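Local coordinates for proteasome accessory factor B/C (PafBC) (Paenarthrobacter aurescens, PDB 6SJ9), which is a transcriptional regulator of the bacterial DNA damage response, which probably binds DNA through its winged helix-turn-helix domains, at residues E501-L505 / N560-S565; Q354-F358 / V370-F374; A340-T344 / A600-E606; S98-L102 / Y397-L402; W108-L113 / P136-R142. One frame throughout, in Å; residues are numbered along the deposited sequence.

Contact 1 (E501-L505 / N560-S565); sequences EGRQL and NGRAVS
This is a surface antiparallel backbone pairing in the second WYL domain, which has an Sm-like fold: a helix (489-501) followed by a five-stranded antiparallel sheet. R503-L505 starts the first strand; R562-A563 follows the last strand after a corner at G561. R503 and A563 form a non-hydrogen-bonded pair with CA atoms 4.6 Å apart, and their side chains diverge. The flanking bonds are V564 N to G502 O (2.9 Å) and Q504 N to R562 O (2.8 Å). G502 ends the helix in a Schellman motif at phi/psi 74/32, and G561 makes the corner at 89/-10; both angles favour glycine. On the exposed side, R503 NE reaches back to E501 OE1 (2.6 Å), a salt bridge within the segment.

Q504, buried, points toward the other segment with chi1 -137°, between wells, and chi2 t. Its amide suits this place by offering both an acceptor and a donor: OE1 accepts from N560 ND2 at 2.8 Å, while NE2 bonds to D523 on strand 517-530. N560 (chi1 p) also builds an Asx turn across the corner, its OD1 taking R562 N at 3.0 Å. A water lies 2.7 Å from Q504 O and 2.7 Å from R562 O.

Contact 2 (Q354-F358 / V370-F374); sequences QLVPF and VADHF
Two short helical segments run nearly antiparallel, at 147° between their N-to-C directions, with axes 12.3 Å apart. Helix 354-358 is kinked: P357 has no N-H to give, and F358 N also lacks a bond to the turn before. The nearest CA pairs are F358 with V370 (8.5 Å) and Q354 with F374 (9.8 Å). With so wide a spacing, large side chains must fill the gap.

The aliphatic contact is L355 CD2 to V370 CG1 (4.2 Å), and both residues also touch L381 of helix 378-389. Helices 346-360, 367-374 and 378-389 thus share one small hydrophobic core, as in the three-helix core of a winged helix-turn-helix domain, here that of the PafC part.

Aromatic contacts involve F358 and F374, both with chi1 m and both pointing across. V370 CG2 sits over one face of the F358 ring, 4.0 Å from its centroid, a CH-pi contact; F374 CE2 is 4.2 Å from F358 CE2 and 3.9 Å from L355 CD2.

No hydrogen bond crosses between the segments; Q354 OE1 lies at the F374 ring edge, 3.3 Å from CE1.

Contact 3 (A340-T344 / A600-E606); sequences ARKRT and ADDYYAE
A600-E606 is the end of a short helix and the turn after it in the second WCX domain, whose fold is ferredoxin-like; it meets the extended loop A340-T344, which leads into helix 346-360. The closest CA atoms are those of R341 and D601 (4.7 Å).

The helix ends in a Schellman motif: A605 N to A600 O (2.9 Å) and Y604 N to D601 O (3.0 Å). D601 OD1, on a short carboxylate, takes R341 N at 2.7 Å. D602 OD1 forms a salt bridge with R341 NH1 (3.1 Å); R341 NE pairs with D383, so one guanidinium serves two acids. Y604 is the C-prime residue (phi/psi 51/52). R343 CA lies over one face of its ring, 4.2 Å from the centroid, a CH-pi contact, and a water bridges Y604 OH and T344 OG1 (2.7 Å to each). A605 CB touches A340 CB at 4.1 Å, and a second water joins A605 O (2.8 Å) to R341 O (2.9 Å). E606 OE2 makes a long salt bridge to R343 NH2 (3.7 Å); R343 NH1 bonds to F579 O.

A basic loop thus meets acids on the helix end and the turn after it, closely at R341 and loosely at R343, with the tyrosine ring packed between.

Contact 4 (S98-L102 / Y397-L402); sequences STVLL and YPDDLL
S98-L102 is a regular turn of helix 95-118, whereas Y397-L402 is irregular, a loop between helix 378-389 and strand 404-407 of the PafC winged helix-turn-helix domain. The loop arches beside the helix and approaches it at its two ends: CA of S98 lies 6.7 Å from CA of L401, and CA of L102 7.2 Å from CA of Y397. The middle of the arch, P398-D400, bows outward.

Y397, with chi1 t, reaches across to the helix, and its OH donates a very short hydrogen bond of 2.3 Å to S98 O. That carbonyl also receives L102 N within the helix, though weakly (3.1 Å). A tyrosine suits the site because its ring packs while its hydroxyl reaches a backbone acceptor: CE1 lies 3.7 Å from L101 CB, and CZ 4.1 Å from L102 CB. S98, small enough to let the loop come close, has its OG 3.1 Å from L401 CG. The same OG bonds to T94 O and takes a water at 3.0 Å, which also donates to L401 O (2.6 Å). L402 (chi1 m, chi2 t) sets CD2 3.7 Å from S98 CB and CD1 4.0 Å from L102 CD2.

The contact is therefore chiefly apolar and buried, joining the PafC domain to a helix from the PafB half. Its two polar links both use backbone carbonyls, one directly through a phenol, the other through water.

Contact 5 (W108-L113 / P136-R142); sequences WERAAL and PAGVQPR
A salt bridge with a forked hydrogen bond is the strongest link here: R142 NH1 and NE both donate to the single oxygen E109 OE2, at 2.8 and 3.0 Å. It ties helix 95-118 to the chain folding back along it, whose returning part packs a type II beta turn, P136 to V139, against the helix shortly before helix 147-159. E109, with chi1 and chi2 both t, extends toward the loop, while R142 folds its chain (chi2 and chi3 p) to meet it. The remaining guanidinium nitrogen, R142 NH2, makes a weak hydrogen bond to S391 O.

The turn is closed by V139 N to P136 O at 3.1 Å. G138 takes its third position at phi/psi 79/12, where a CB would jam against the carbonyl of A137; such a CB would also point at W108, 3.7 Å from its NE1. The loop comes nearest the helix at E109 and V139, with CA atoms 6.3 Å apart.

Away from the charged pair the contact is apolar. V139 points toward the helix: CG2 lies 3.7 Å from A112 CB, and CG1 4.3 Å from L113 CD2. Alanine on the helix keeps the surface low enough for this approach. L113 CD2 also reaches P136 CD (4.2 Å), and the P136 ring, its CG 4.0 Å from A112 O, ends the patch. G138 O, near the indole plane, is 3.7 Å from W108 NE1, which is buried without a hydrogen-bond partner.

How the contacts relate
From the N terminus, helix 95-118 opens two loops. Contact 4 begins near its start, contact 5 further along it; contact 5 closes first, at 136-142, and so nests inside contact 4. At 340-344, leading from the PafB half into the PafC half, contact 3 opens. Contact 2 then closes the short loop within the helix-turn-helix domain, nested in both contacts 3 and 4, and it touches contact 4 where V356 packs on T99. Contact 4 closes at 397-402, crossing contact 3. Contact 1, local to the second WYL domain and distant from the rest, lies inside contact 3, which closes at 600-606 on the second WCX domain. There Y604 packs against R110 of contact 5.

Contact 1 (E501-L505 / N560-S565)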
# COMPACT_ATOMS: atom_id res chain seq x y z
N GLU A 501 -31.00 -1.11 16.37
CA GLU A 501 -31.71 -0.71 17.57
C GLU A 501 -30.86 0.03 18.59
O GLU A 501 -31.37 0.39 19.64
CB GLU A 501 -32.37 -1.94 18.19
CG GLU A 501 -33.39 -2.55 17.19
CD GLU A 501 -33.98 -3.87 17.66
OE1 GLU A 501 -33.65 -4.39 18.77
OE2 GLU A 501 -34.77 -4.42 16.88
N GLY A 502 -29.58 0.28 18.32
CA GLY A 502 -28.81 1.06 19.28
C GLY A 502 -28.45 0.28 20.55
O GLY A 502 -28.40 0.87 21.63
N ARG A 503 -28.23 -1.04 20.45
CA ARG A 503 -27.97 -1.89 21.63
C ARG A 503 -26.49 -2.24 21.78
O ARG A 503 -25.85 -2.70 20.83
CB ARG A 503 -28.74 -3.23 21.58
CG ARG A 503 -30.25 -3.08 21.38
CD ARG A 503 -30.98 -4.44 21.40
NE ARG A 503 -32.36 -4.18 21.03
CZ ARG A 503 -33.29 -3.72 21.87
NH1 ARG A 503 -33.03 -3.50 23.18
NH2 ARG A 503 -34.50 -3.43 21.39
N GLN A 504 -26.03 -2.17 23.02
CA GLN A 504 -24.72 -2.69 23.36
C GLN A 504 -24.74 -4.23 23.37
O GLN A 504 -25.76 -4.87 23.64
CB GLN A 504 -24.32 -2.15 24.73
CG GLN A 504 -22.92 -1.72 24.79
CD GLN A 504 -22.53 -1.14 26.13
OE1 GLN A 504 -22.61 -1.80 27.13
NE2 GLN A 504 -22.09 0.11 26.13
N LEU A 505 -23.58 -4.82 23.09
CA LEU A 505 -23.45 -6.28 23.06
C LEU A 505 -22.36 -6.72 24.02
O LEU A 505 -21.31 -6.09 24.13
CB LEU A 505 -23.11 -6.80 21.64
CG LEU A 505 -24.23 -6.61 20.59
CD1 LEU A 505 -23.78 -6.98 19.19
CD2 LEU A 505 -25.38 -7.60 20.94
N ASN A 560 -26.70 -6.77 26.38
CA ASN A 560 -26.49 -6.64 27.83
C ASN A 560 -27.47 -5.65 28.42
O ASN A 560 -27.29 -5.19 29.55
CB ASN A 560 -25.06 -6.22 28.17
CG ASN A 560 -24.71 -4.84 27.59
OD1 ASN A 560 -25.57 -4.14 27.07
ND2 ASN A 560 -23.47 -4.42 27.80
N GLY A 561 -28.46 -5.24 27.64
CA GLY A 561 -29.53 -4.43 28.13
C GLY A 561 -29.25 -2.97 28.04
O GLY A 561 -30.18 -2.17 28.26
N ARG A 562 -28.01 -2.58 27.74
CA ARG A 562 -27.69 -1.15 27.72
C ARG A 562 -27.71 -0.62 26.28
O ARG A 562 -27.42 -1.36 25.34
CB ARG A 562 -26.36 -0.88 28.41
CG ARG A 562 -26.49 -1.31 29.89
CD ARG A 562 -25.27 -1.96 30.46
NE ARG A 562 -25.39 -1.97 31.94
CZ ARG A 562 -26.17 -2.79 32.66
NH1 ARG A 562 -27.01 -3.69 32.09
NH2 ARG A 562 -26.16 -2.68 33.96
N ALA A 563 -27.98 0.69 26.14
CA ALA A 563 -27.84 1.38 24.87
C ALA A 563 -26.37 1.62 24.55
O ALA A 563 -25.55 1.81 25.45
CB ALA A 563 -28.52 2.77 24.92
N VAL A 564 -26.08 1.70 23.24
CA VAL A 564 -24.71 1.99 22.83
C VAL A 564 -24.27 3.27 23.53
O VAL A 564 -25.07 4.18 23.78
CB VAL A 564 -24.58 2.10 21.30
CG1 VAL A 564 -24.81 0.75 20.66
CG2 VAL A 564 -25.55 3.19 20.71
N SER A 565 -23.02 3.27 23.98
CA SER A 565 -22.54 4.37 24.81
C SER A 565 -22.29 5.62 23.98
O SER A 565 -22.28 6.72 24.51
CB SER A 565 -21.27 3.96 25.54
OG SER A 565 -20.23 3.98 24.56
O HOH W 1 -28.02 -3.99 24.92

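Contact 2 (Q354-F358 / V370-F374)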
# COMPACT_ATOMS: atom_id res chain seq x y z
N GLN A 354 -8.42 13.91 -1.93
CA GLN A 354 -8.60 15.29 -2.35
C GLN A 354 -7.28 15.97 -2.67
O GLN A 354 -7.28 17.08 -3.21
CB GLN A 354 -9.34 16.08 -1.25
CG GLN A 354 -10.81 15.74 -1.19
CD GLN A 354 -11.44 16.17 0.12
OE1 GLN A 354 -11.02 17.13 0.75
NE2 GLN A 354 -12.41 15.38 0.58
N LEU A 355 -6.16 15.34 -2.33
CA LEU A 355 -4.89 15.85 -2.80
C LEU A 355 -4.70 15.54 -4.28
O LEU A 355 -4.01 16.28 -4.98
CB LEU A 355 -3.73 15.25 -1.99
CG LEU A 355 -3.76 15.47 -0.49
CD1 LEU A 355 -2.47 14.92 0.15
CD2 LEU A 355 -3.88 16.95 -0.19
N VAL A 356 -5.33 14.46 -4.77
CA VAL A 356 -5.06 14.01 -6.15
C VAL A 356 -5.31 15.13 -7.17
O VAL A 356 -4.41 15.39 -8.00
CB VAL A 356 -5.83 12.72 -6.45
CG1 VAL A 356 -5.64 12.28 -7.93
CG2 VAL A 356 -5.39 11.62 -5.50
N PRO A 357 -6.44 15.85 -7.15
CA PRO A 357 -6.64 16.92 -8.17
C PRO A 357 -5.57 18.01 -8.13
O PRO A 357 -5.25 18.58 -9.18
CB PRO A 357 -8.03 17.49 -7.84
CG PRO A 357 -8.76 16.34 -7.21
CD PRO A 357 -7.67 15.60 -6.38
N PHE A 358 -5.01 18.34 -6.95
CA PHE A 358 -3.90 19.29 -6.89
C PHE A 358 -2.66 18.73 -7.56
O PHE A 358 -2.01 19.41 -8.35
CB PHE A 358 -3.55 19.64 -5.44
CG PHE A 358 -4.61 20.39 -4.75
CD1 PHE A 358 -4.72 21.79 -4.93
CD2 PHE A 358 -5.53 19.74 -3.96
CE1 PHE A 358 -5.70 22.52 -4.28
CE2 PHE A 358 -6.52 20.44 -3.33
CZ PHE A 358 -6.62 21.84 -3.49
N VAL A 370 -1.75 24.51 0.28
CA VAL A 370 -2.74 23.48 0.39
C VAL A 370 -2.88 23.02 1.84
O VAL A 370 -4.00 22.72 2.29
CB VAL A 370 -2.39 22.32 -0.57
CG1 VAL A 370 -3.22 21.09 -0.27
CG2 VAL A 370 -2.70 22.78 -2.03
N ALA A 371 -1.79 23.00 2.61
CA ALA A 371 -1.94 22.69 4.03
C ALA A 371 -2.85 23.70 4.73
O ALA A 371 -3.78 23.31 5.46
CB ALA A 371 -0.57 22.66 4.69
N ASP A 372 -2.66 25.00 4.45
CA ASP A 372 -3.52 26.04 5.03
C ASP A 372 -4.98 25.81 4.67
O ASP A 372 -5.86 25.92 5.51
CB ASP A 372 -3.13 27.42 4.52
CG ASP A 372 -1.79 27.87 4.99
OD1 ASP A 372 -1.19 27.27 5.90
OD2 ASP A 372 -1.31 28.86 4.42
N HIS A 373 -5.23 25.49 3.40
CA HIS A 373 -6.59 25.22 2.94
C HIS A 373 -7.23 24.07 3.71
O HIS A 373 -8.42 24.13 4.05
CB HIS A 373 -6.55 24.92 1.44
CG HIS A 373 -7.85 24.40 0.91
ND1 HIS A 373 -8.94 25.21 0.68
CD2 HIS A 373 -8.23 23.14 0.59
CE1 HIS A 373 -9.94 24.47 0.23
NE2 HIS A 373 -9.53 23.21 0.16
N PHE A 374 -6.48 23.00 3.97
CA PHE A 374 -7.03 21.91 4.77
C PHE A 374 -6.93 22.15 6.29
O PHE A 374 -7.44 21.33 7.06
CB PHE A 374 -6.35 20.57 4.41
CG PHE A 374 -6.82 20.02 3.10
CD1 PHE A 374 -8.06 19.42 3.00
CD2 PHE A 374 -6.05 20.12 1.99
CE1 PHE A 374 -8.50 18.94 1.80
CE2 PHE A 374 -6.48 19.64 0.80
CZ PHE A 374 -7.72 19.05 0.70

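Contact 3 (A340-T344 / A600-E606)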
# COMPACT_ATOMS: atom_id res chain seq x y z
N ALA A 340 5.07 9.82 16.74
CA ALA A 340 5.14 9.15 15.45
C ALA A 340 3.81 9.30 14.69
O ALA A 340 2.77 9.64 15.26
CB ALA A 340 5.47 7.67 15.64
N ARG A 341 3.84 9.00 13.39
CA ARG A 341 2.61 8.96 12.58
C ARG A 341 1.53 8.17 13.31
O ARG A 341 1.79 7.09 13.83
CB ARG A 341 2.92 8.29 11.23
CG ARG A 341 1.71 8.12 10.29
CD ARG A 341 2.16 7.34 8.98
NE ARG A 341 3.20 8.15 8.34
CZ ARG A 341 4.14 7.64 7.55
NH1 ARG A 341 4.15 6.34 7.32
NH2 ARG A 341 5.07 8.42 6.98
N LYS A 342 0.31 8.73 13.34
CA LYS A 342 -0.85 8.04 13.93
C LYS A 342 -1.47 7.08 12.92
O LYS A 342 -1.37 7.27 11.71
CB LYS A 342 -1.93 9.03 14.39
CG LYS A 342 -1.52 10.03 15.42
CD LYS A 342 -2.78 10.65 16.09
CE LYS A 342 -2.43 11.66 17.18
NZ LYS A 342 -3.40 12.80 17.27
N ARG A 343 -2.15 6.06 13.45
CA ARG A 343 -2.90 5.11 12.63
C ARG A 343 -3.90 5.85 11.73
O ARG A 343 -4.68 6.68 12.18
CB ARG A 343 -3.64 4.10 13.51
CG ARG A 343 -2.71 3.03 14.09
CD ARG A 343 -3.35 2.27 15.25
NE ARG A 343 -2.32 1.40 15.76
CZ ARG A 343 -1.99 0.23 15.23
NH1 ARG A 343 -2.68 -0.25 14.19
NH2 ARG A 343 -1.00 -0.48 15.76
N THR A 344 -3.80 5.58 10.44
CA THR A 344 -4.52 6.38 9.46
C THR A 344 -6.02 6.36 9.70
O THR A 344 -6.61 5.29 9.89
CB THR A 344 -4.18 5.82 8.09
OG1 THR A 344 -2.75 5.77 8.03
CG2 THR A 344 -4.75 6.72 6.94
N ALA A 600 9.56 3.88 12.27
CA ALA A 600 8.68 4.11 13.42
C ALA A 600 7.36 4.74 13.00
O ALA A 600 6.35 4.56 13.69
CB ALA A 600 9.36 4.99 14.48
N ASP A 601 7.37 5.54 11.92
CA ASP A 601 6.12 6.10 11.39
C ASP A 601 5.33 5.07 10.59
O ASP A 601 4.10 4.94 10.74
CB ASP A 601 6.44 7.30 10.51
CG ASP A 601 6.88 8.52 11.31
OD1 ASP A 601 6.41 8.75 12.46
OD2 ASP A 601 7.74 9.24 10.75
N ASP A 602 6.02 4.32 9.75
CA ASP A 602 5.36 3.31 8.94
C ASP A 602 4.58 2.33 9.81
O ASP A 602 3.53 1.83 9.39
CB ASP A 602 6.40 2.56 8.09
CG ASP A 602 7.12 3.47 7.11
OD1 ASP A 602 6.69 4.64 6.91
OD2 ASP A 602 8.17 3.05 6.59
N TYR A 603 5.06 2.04 11.04
CA TYR A 603 4.37 1.08 11.89
C TYR A 603 3.68 1.74 13.08
O TYR A 603 3.36 1.07 14.07
CB TYR A 603 5.38 0.00 12.32
CG TYR A 603 5.75 -0.91 11.13
CD1 TYR A 603 6.73 -0.51 10.21
CD2 TYR A 603 5.09 -2.11 10.88
CE1 TYR A 603 7.06 -1.32 9.08
CE2 TYR A 603 5.42 -2.93 9.76
CZ TYR A 603 6.41 -2.51 8.87
OH TYR A 603 6.75 -3.29 7.75
N TYR A 604 3.43 3.05 13.00
CA TYR A 604 2.62 3.78 13.99
C TYR A 604 3.09 3.50 15.42
O TYR A 604 2.31 3.15 16.29
CB TYR A 604 1.12 3.45 13.85
CG TYR A 604 0.68 3.23 12.40
CD1 TYR A 604 0.58 4.29 11.52
CD2 TYR A 604 0.43 1.94 11.93
CE1 TYR A 604 0.22 4.10 10.19
CE2 TYR A 604 0.08 1.72 10.61
CZ TYR A 604 -0.02 2.82 9.74
OH TYR A 604 -0.38 2.56 8.45
N ALA A 605 4.39 3.68 15.65
CA ALA A 605 4.98 3.33 16.93
C ALA A 605 4.18 3.87 18.12
O ALA A 605 3.78 5.03 18.15
CB ALA A 605 6.40 3.89 16.99
N GLU A 606 3.94 3.01 19.10
CA GLU A 606 3.22 3.45 20.29
C GLU A 606 4.05 4.45 21.09
O GLU A 606 3.51 5.43 21.61
CB GLU A 606 2.85 2.25 21.18
CG GLU A 606 2.31 1.02 20.42
CD GLU A 606 0.88 1.24 19.93
OE1 GLU A 606 0.08 1.79 20.72
OE2 GLU A 606 0.56 0.87 18.78
O HOH W 2 1.74 6.34 16.68
O HOH W 3 -0.61 4.70 6.83

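Contact 4 (S98-L102 / Y397-L402)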
# COMPACT_ATOMS: atom_id res chain seq x y z
N SER A 98 -4.44 6.56 -11.60
CA SER A 98 -3.33 5.77 -11.14
C SER A 98 -2.95 6.10 -9.71
O SER A 98 -2.54 5.20 -8.97
CB SER A 98 -2.12 6.03 -12.04
OG SER A 98 -2.45 5.80 -13.40
N THR A 99 -3.09 7.37 -9.30
CA THR A 99 -2.75 7.72 -7.92
C THR A 99 -3.79 7.17 -6.94
O THR A 99 -3.42 6.60 -5.92
CB THR A 99 -2.63 9.24 -7.77
OG1 THR A 99 -1.76 9.75 -8.78
CG2 THR A 99 -2.10 9.61 -6.39
N VAL A 100 -5.08 7.27 -7.28
CA VAL A 100 -6.11 6.66 -6.45
C VAL A 100 -5.86 5.17 -6.32
O VAL A 100 -5.89 4.60 -5.22
CB VAL A 100 -7.49 6.89 -7.08
CG1 VAL A 100 -8.56 6.03 -6.28
CG2 VAL A 100 -7.81 8.34 -7.09
N LEU A 101 -5.55 4.54 -7.44
CA LEU A 101 -5.29 3.11 -7.46
C LEU A 101 -4.15 2.75 -6.53
O LEU A 101 -4.09 1.63 -6.02
CB LEU A 101 -5.00 2.70 -8.89
CG LEU A 101 -5.15 1.23 -9.15
CD1 LEU A 101 -6.58 0.89 -8.90
CD2 LEU A 101 -4.76 1.03 -10.55
N LEU A 102 -3.21 3.66 -6.35
CA LEU A 102 -2.07 3.46 -5.47
C LEU A 102 -2.49 3.39 -4.01
O LEU A 102 -2.01 2.54 -3.25
CB LEU A 102 -1.11 4.61 -5.68
CG LEU A 102 0.15 4.73 -4.86
CD1 LEU A 102 0.78 3.35 -4.74
CD2 LEU A 102 1.09 5.69 -5.64
N TYR A 397 0.65 -3.57 -8.52
CA TYR A 397 0.56 -2.19 -9.00
C TYR A 397 1.73 -1.98 -9.96
O TYR A 397 2.88 -2.26 -9.59
CB TYR A 397 0.65 -1.19 -7.83
CG TYR A 397 0.31 0.23 -8.28
CD1 TYR A 397 -1.01 0.66 -8.37
CD2 TYR A 397 1.31 1.11 -8.72
CE1 TYR A 397 -1.33 1.94 -8.81
CE2 TYR A 397 1.00 2.40 -9.17
CZ TYR A 397 -0.33 2.80 -9.23
OH TYR A 397 -0.66 4.07 -9.69
N PRO A 398 1.52 -1.46 -11.17
CA PRO A 398 2.62 -1.39 -12.15
C PRO A 398 3.62 -0.28 -11.87
O PRO A 398 3.27 0.78 -11.34
CB PRO A 398 1.89 -1.12 -13.47
CG PRO A 398 0.44 -0.84 -13.07
CD PRO A 398 0.31 -0.77 -11.62
N ASP A 399 4.88 -0.52 -12.28
CA ASP A 399 5.99 0.37 -11.93
C ASP A 399 6.17 1.54 -12.89
O ASP A 399 6.97 2.44 -12.61
CB ASP A 399 7.32 -0.42 -11.84
CG ASP A 399 7.66 -1.16 -13.12
OD1 ASP A 399 7.90 -0.49 -14.15
OD2 ASP A 399 7.65 -2.41 -13.11
N ASP A 400 5.50 1.52 -14.03
CA ASP A 400 5.67 2.52 -15.08
C ASP A 400 4.43 3.38 -15.24
O ASP A 400 4.01 3.69 -16.35
CB ASP A 400 6.04 1.85 -16.41
CG ASP A 400 5.12 0.66 -16.77
OD1 ASP A 400 4.03 0.52 -16.18
OD2 ASP A 400 5.47 -0.11 -17.69
N LEU A 401 3.77 3.73 -14.13
CA LEU A 401 2.55 4.52 -14.19
C LEU A 401 2.66 5.99 -13.74
O LEU A 401 2.00 6.84 -14.33
CB LEU A 401 1.48 3.80 -13.35
CG LEU A 401 -0.02 3.83 -13.69
CD1 LEU A 401 -0.26 3.57 -15.16
CD2 LEU A 401 -0.83 2.86 -12.81
N LEU A 402 3.45 6.31 -12.69
CA LEU A 402 3.51 7.67 -12.12
C LEU A 402 4.88 8.32 -12.26
O LEU A 402 5.87 7.83 -11.72
CB LEU A 402 3.11 7.67 -10.65
CG LEU A 402 1.63 7.38 -10.50
CD1 LEU A 402 1.17 7.69 -9.13
CD2 LEU A 402 0.87 8.17 -11.52
O HOH W 4 -0.41 6.99 -15.23

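Contact 5 (W108-L113 / P136-R142)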
# COMPACT_ATOMS: atom_id res chain seq x y z
N TRP A 108 -5.48 -2.82 0.20
CA TRP A 108 -5.60 -4.26 -0.04
C TRP A 108 -4.51 -5.00 0.73
O TRP A 108 -4.76 -6.03 1.37
CB TRP A 108 -5.45 -4.56 -1.55
CG TRP A 108 -5.06 -6.00 -1.72
CD1 TRP A 108 -3.84 -6.49 -2.05
CD2 TRP A 108 -5.91 -7.15 -1.54
NE1 TRP A 108 -3.87 -7.86 -2.09
CE2 TRP A 108 -5.14 -8.29 -1.79
CE3 TRP A 108 -7.26 -7.31 -1.18
CZ2 TRP A 108 -5.64 -9.59 -1.68
CZ3 TRP A 108 -7.78 -8.61 -1.08
CH2 TRP A 108 -6.96 -9.74 -1.34
N GLU A 109 -3.28 -4.48 0.66
CA GLU A 109 -2.16 -5.11 1.31
C GLU A 109 -2.41 -5.25 2.80
O GLU A 109 -2.20 -6.33 3.36
CB GLU A 109 -0.88 -4.31 1.02
CG GLU A 109 0.30 -4.68 1.89
CD GLU A 109 1.61 -4.15 1.32
OE1 GLU A 109 1.97 -4.45 0.16
OE2 GLU A 109 2.27 -3.39 2.04
N ARG A 110 -2.97 -4.21 3.45
CA ARG A 110 -3.28 -4.37 4.88
C ARG A 110 -4.35 -5.41 5.11
O ARG A 110 -4.30 -6.19 6.07
CB ARG A 110 -3.70 -3.04 5.53
CG ARG A 110 -2.60 -1.98 5.55
CD ARG A 110 -2.98 -0.84 6.43
NE ARG A 110 -3.11 -1.25 7.84
CZ ARG A 110 -2.09 -1.30 8.71
NH1 ARG A 110 -0.86 -0.97 8.32
NH2 ARG A 110 -2.30 -1.71 9.93
N ALA A 111 -5.35 -5.44 4.23
CA ALA A 111 -6.39 -6.46 4.39
C ALA A 111 -5.79 -7.87 4.25
O ALA A 111 -6.18 -8.82 4.95
CB ALA A 111 -7.50 -6.24 3.35
N ALA A 112 -4.90 -8.02 3.27
CA ALA A 112 -4.33 -9.33 2.95
C ALA A 112 -3.45 -9.84 4.09
O ALA A 112 -3.47 -11.02 4.42
CB ALA A 112 -3.52 -9.23 1.64
N LEU A 113 -2.70 -8.94 4.71
CA LEU A 113 -1.88 -9.35 5.85
C LEU A 113 -2.75 -9.80 7.01
O LEU A 113 -2.52 -10.88 7.59
CB LEU A 113 -0.97 -8.19 6.23
CG LEU A 113 0.10 -8.02 5.17
CD1 LEU A 113 0.89 -6.73 5.37
CD2 LEU A 113 0.99 -9.26 5.20
N PRO A 136 1.56 -13.84 2.01
CA PRO A 136 0.44 -14.35 1.22
C PRO A 136 0.48 -13.87 -0.23
O PRO A 136 1.22 -12.96 -0.60
CB PRO A 136 -0.79 -13.79 1.95
CG PRO A 136 -0.27 -12.49 2.51
CD PRO A 136 1.16 -12.76 2.92
N ALA A 137 -0.32 -14.56 -1.04
CA ALA A 137 -0.49 -14.22 -2.45
C ALA A 137 -0.86 -12.75 -2.62
O ALA A 137 -1.70 -12.21 -1.90
CB ALA A 137 -1.59 -15.10 -3.08
N GLY A 138 -0.21 -12.10 -3.58
CA GLY A 138 -0.52 -10.70 -3.83
C GLY A 138 0.10 -9.72 -2.86
O GLY A 138 -0.32 -8.56 -2.83
N VAL A 139 1.06 -10.17 -2.04
CA VAL A 139 1.84 -9.30 -1.15
C VAL A 139 3.33 -9.57 -1.39
O VAL A 139 3.79 -10.71 -1.31
CB VAL A 139 1.49 -9.48 0.34
CG1 VAL A 139 2.28 -8.53 1.20
CG2 VAL A 139 0.01 -9.29 0.59
N GLN A 140 4.08 -8.51 -1.66
CA GLN A 140 5.52 -8.56 -1.82
C GLN A 140 6.12 -7.64 -0.78
O GLN A 140 5.42 -6.79 -0.22
CB GLN A 140 5.90 -8.12 -3.24
CG GLN A 140 5.73 -6.65 -3.46
CD GLN A 140 5.92 -6.23 -4.90
OE1 GLN A 140 6.20 -7.05 -5.77
NE2 GLN A 140 5.79 -4.93 -5.15
N PRO A 141 7.42 -7.76 -0.49
CA PRO A 141 8.05 -6.81 0.44
C PRO A 141 7.91 -5.39 -0.09
O PRO A 141 7.92 -5.14 -1.29
CB PRO A 141 9.51 -7.25 0.47
CG PRO A 141 9.44 -8.70 0.09
CD PRO A 141 8.36 -8.82 -0.89
N ARG A 142 7.74 -4.46 0.82
CA ARG A 142 7.50 -3.08 0.41
C ARG A 142 8.85 -2.38 0.31
O ARG A 142 9.56 -2.22 1.31
CB ARG A 142 6.56 -2.39 1.40
CG ARG A 142 6.13 -1.05 0.87
CD ARG A 142 5.12 -1.24 -0.23
NE ARG A 142 3.80 -1.56 0.28
CZ ARG A 142 2.71 -0.87 -0.04
NH1 ARG A 142 1.53 -1.21 0.46
NH2 ARG A 142 2.81 0.18 -0.85